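Local coordinates for Mgp-operon protein 3 (Mycoplasma pneumoniae M129, PDB 6TM0) that probably mediates adhesion of the bacterium to host cells, binding sialylated oligosaccharides through a pocket that holds N-acetylneuraminic acid, at residues G603-L608 / E632-T637. Numbering follows the deposited sequence.
With SIA (N-acetyl-alpha-neuraminic acid), chain C.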
ATOM      1  N   GLY A 603       4.303  -4.465  23.995  1.00 71.65           N
ATOM      2  CA  GLY A 603       4.623  -3.071  24.282  1.00 71.80           C
ATOM      3  C   GLY A 603       6.049  -2.705  23.932  1.00 77.76           C
ATOM      4  O   GLY A 603       6.816  -3.580  23.524  1.00 77.03           O
ATOM      5  N   PRO A 604       6.450  -1.422  24.108  1.00 76.85           N
ATOM      6  CA  PRO A 604       7.836  -1.022  23.765  1.00 77.86           C
ATOM      7  C   PRO A 604       8.946  -1.825  24.474  1.00 84.05           C
ATOM      8  O   PRO A 604       8.719  -2.348  25.572  1.00 85.95           O
ATOM      9  CB  PRO A 604       7.879   0.474  24.129  1.00 79.58           C
ATOM     10  CG  PRO A 604       6.463   0.920  24.158  1.00 83.58           C
ATOM     11  CD  PRO A 604       5.650  -0.267  24.572  1.00 78.64           C
ATOM     12  N   ILE A 605      10.136  -1.939  23.835  1.00 78.85           N
ATOM     13  CA  ILE A 605      11.309  -2.667  24.351  1.00 77.88           C
ATOM     14  C   ILE A 605      12.618  -2.216  23.660  1.00 81.24           C
ATOM     15  O   ILE A 605      13.692  -2.316  24.261  1.00 80.53           O
ATOM     16  CB  ILE A 605      11.114  -4.228  24.291  1.00 80.35           C
ATOM     17  CG1 ILE A 605      12.053  -4.963  25.293  1.00 79.61           C
ATOM     18  CG2 ILE A 605      11.243  -4.783  22.846  1.00 80.71           C
ATOM     19  CD1 ILE A 605      11.713  -6.451  25.580  1.00 78.70           C
ATOM     20  N   ASN A 606      12.528  -1.776  22.393  1.00 77.81           N
ATOM     21  CA  ASN A 606      13.695  -1.376  21.622  1.00 77.82           C
ATOM     22  C   ASN A 606      14.018   0.101  21.735  1.00 84.86           C
ATOM     23  O   ASN A 606      13.129   0.932  21.933  1.00 84.56           O
ATOM     24  CB  ASN A 606      13.570  -1.819  20.180  1.00 74.99           C
ATOM     25  CG  ASN A 606      13.539  -3.322  20.017  1.00 88.33           C
ATOM     26  OD1 ASN A 606      14.222  -4.070  20.724  1.00 75.42           O
ATOM     27  ND2 ASN A 606      12.754  -3.805  19.065  1.00 79.53           N
ATOM     28  N   GLY A 607      15.314   0.382  21.680  1.00 84.20           N
ATOM     29  CA  GLY A 607      15.923   1.704  21.777  1.00 85.00           C
ATOM     30  C   GLY A 607      17.426   1.586  21.657  1.00 91.10           C
ATOM     31  O   GLY A 607      17.926   0.528  21.261  1.00 90.74           O
ATOM     32  N   LEU A 608      18.168   2.651  22.007  1.00 89.09           N
ATOM     33  CA  LEU A 608      19.637   2.620  21.952  1.00 88.95           C
ATOM     34  C   LEU A 608      20.217   1.868  23.150  1.00 94.55           C
ATOM     35  O   LEU A 608      20.035   2.295  24.292  1.00 94.09           O
ATOM     36  CB  LEU A 608      20.234   4.039  21.855  1.00 88.54           C
ATOM     37  CG  LEU A 608      21.756   4.139  21.819  1.00 92.45           C
ATOM     38  CD1 LEU A 608      22.239   4.467  20.441  1.00 92.80           C
ATOM     39  CD2 LEU A 608      22.252   5.183  22.794  1.00 94.37           C
ATOM     40  N   GLU A 632      13.976 -17.353  32.426  1.00104.11           N
ATOM     41  CA  GLU A 632      12.808 -16.506  32.718  1.00104.43           C
ATOM     42  C   GLU A 632      12.225 -15.838  31.457  1.00108.42           C
ATOM     43  O   GLU A 632      12.850 -15.833  30.396  1.00108.38           O
ATOM     44  CB  GLU A 632      13.135 -15.430  33.771  1.00106.04           C
ATOM     45  CG  GLU A 632      13.229 -15.920  35.209  1.00118.43           C
ATOM     46  CD  GLU A 632      13.740 -14.879  36.191  1.00139.95           C
ATOM     47  OE1 GLU A 632      12.987 -13.927  36.503  1.00124.13           O
ATOM     48  OE2 GLU A 632      14.894 -15.020  36.656  1.00141.56           O
ATOM     49  N   GLU A 633      11.029 -15.256  31.599  1.00103.87           N
ATOM     50  CA  GLU A 633      10.318 -14.565  30.533  1.00102.67           C
ATOM     51  C   GLU A 633      10.708 -13.103  30.480  1.00103.52           C
ATOM     52  O   GLU A 633      10.742 -12.425  31.511  1.00102.84           O
ATOM     53  CB  GLU A 633       8.795 -14.689  30.775  1.00104.05           C
ATOM     54  CG  GLU A 633       7.899 -13.910  29.818  1.00110.12           C
ATOM     55  CD  GLU A 633       6.414 -14.043  30.096  1.00125.66           C
ATOM     56  OE1 GLU A 633       5.959 -13.622  31.185  1.00104.94           O
ATOM     57  OE2 GLU A 633       5.702 -14.570  29.214  1.00127.42           O
ATOM     58  N   VAL A 634      10.944 -12.601  29.274  1.00 97.92           N
ATOM     59  CA  VAL A 634      11.172 -11.171  29.105  1.00 96.70           C
ATOM     60  C   VAL A 634       9.787 -10.636  28.735  1.00 97.03           C
ATOM     61  O   VAL A 634       9.229 -11.028  27.719  1.00 96.10           O
ATOM     62  CB  VAL A 634      12.277 -10.808  28.090  1.00100.69           C
ATOM     63  CG1 VAL A 634      12.651  -9.337  28.210  1.00100.40           C
ATOM     64  CG2 VAL A 634      13.507 -11.680  28.292  1.00100.55           C
ATOM     65  N   GLN A 635       9.193  -9.854  29.642  1.00 92.86           N
ATOM     66  CA  GLN A 635       7.835  -9.302  29.567  1.00 91.85           C
ATOM     67  C   GLN A 635       7.763  -7.957  28.893  1.00 95.24           C
ATOM     68  O   GLN A 635       8.720  -7.177  28.942  1.00 93.98           O
ATOM     69  CB  GLN A 635       7.221  -9.179  30.973  1.00 92.62           C
ATOM     70  CG  GLN A 635       7.030 -10.489  31.701  1.00 82.97           C
ATOM     71  CD  GLN A 635       5.900 -10.364  32.659  1.00 97.09           C
ATOM     72  OE1 GLN A 635       5.834  -9.421  33.452  1.00 94.95           O
ATOM     73  NE2 GLN A 635       4.968 -11.298  32.589  1.00 88.11           N
ATOM     74  N   THR A 636       6.571  -7.665  28.329  1.00 92.85           N
ATOM     75  CA  THR A 636       6.240  -6.434  27.600  1.00 92.52           C
ATOM     76  C   THR A 636       4.716  -6.111  27.771  1.00 96.74           C
ATOM     77  O   THR A 636       3.909  -7.047  27.802  1.00 96.54           O
ATOM     78  CB  THR A 636       6.777  -6.542  26.165  1.00 93.90           C
ATOM     79  OG1 THR A 636       6.422  -5.375  25.472  1.00 97.09           O
ATOM     80  CG2 THR A 636       6.320  -7.805  25.419  1.00 88.75           C
ATOM     81  N   THR A 637       4.341  -4.805  27.977  1.00 92.88           N
ATOM     82  CA  THR A 637       2.940  -4.382  28.260  1.00 92.25           C
ATOM     83  C   THR A 637       2.519  -3.091  27.479  1.00 95.88           C
ATOM     84  O   THR A 637       3.388  -2.237  27.262  1.00 97.40           O
ATOM     85  CB  THR A 637       2.729  -4.265  29.819  1.00 94.30           C
ATOM     86  OG1 THR A 637       1.381  -4.572  30.170  1.00 96.51           O
ATOM     87  CG2 THR A 637       3.113  -2.905  30.407  1.00 86.76           C
TER
HETATM   88  C1  SIA C   3      22.418   2.526  27.034  0.70119.38           C
HETATM   89  C2  SIA C   3      21.636   2.964  28.291  0.70116.85           C
HETATM   90  C3  SIA C   3      20.628   4.077  28.071  0.70115.33           C
HETATM   91  C4  SIA C   3      19.441   3.594  27.234  0.70115.08           C
HETATM   92  C5  SIA C   3      18.864   2.261  27.700  0.70113.56           C
HETATM   93  C6  SIA C   3      19.955   1.241  28.047  0.70114.53           C
HETATM   94  C7  SIA C   3      19.447  -0.012  28.762  0.70114.13           C
HETATM   95  C8  SIA C   3      20.515  -0.994  29.248  0.70114.17           C
HETATM   96  C9  SIA C   3      19.976  -2.398  29.453  0.70113.99           C
HETATM   97  C10 SIA C   3      16.637   1.771  26.783  0.70107.64           C
HETATM   98  C11 SIA C   3      15.880   1.438  25.532  0.70106.94           C
HETATM   99  N5  SIA C   3      17.965   1.739  26.682  0.70110.89           N
HETATM  100  O1A SIA C   3      22.891   1.408  26.897  0.70119.37           O
HETATM  101  O1B SIA C   3      22.554   3.452  26.118  0.70121.32           O
HETATM  102  O4  SIA C   3      18.422   4.591  27.155  0.70115.52           O
HETATM  103  O6  SIA C   3      21.002   1.819  28.849  0.70116.11           O
HETATM  104  O7  SIA C   3      18.649   0.364  29.877  0.70114.16           O
HETATM  105  O8  SIA C   3      21.636  -1.057  28.363  0.70115.12           O
HETATM  106  O9  SIA C   3      18.913  -2.407  30.393  0.70114.63           O
HETATM  107  O10 SIA C   3      16.069   2.067  27.830  0.70105.96           O
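Gly603 and Thr637 form the nearest CA pair, 4.5 Å apart, between 603-608 and 632-637, two irregular segments of the long loop that joins helix 591-595 to strand 650-654. There Gly603 CA lies 3.3 Å from Thr637 O; the angle of 161° at the hydrogen identifies a CA-H...O contact. Thr636 reaches the same glycine with its hydroxyl: OG1 stands anti to the backbone N (chi1 178°) and comes within 2.7 Å of Gly603 O. Further along, CD1 of Ile605 meets CG1 of Val634 at 4.0 Å, the two side chains crossing at about a right angle. Val634 also rests on Val621, and Ile605 on Asn212. Beyond Ile605, 603-608 runs on to the sialic acid, whose N5 gives Leu608 O a weak hydrogen bond of 3.2 Å, while the acetyl methyl C11 packs on Gly607 CA at 3.8 Å; Pro213 O, Lys216 N and Thr610 OG1 supply further hydrogen bonds to the sugar. The chemistry implies that a glycine CA-H...O contact, a nearby threonine hydroxyl and one apolar pair bring the segments together beside a pocket where backbone atoms of Leu608, Pro213 and Lys216 and the hydroxyl of Thr610 bind the sugar.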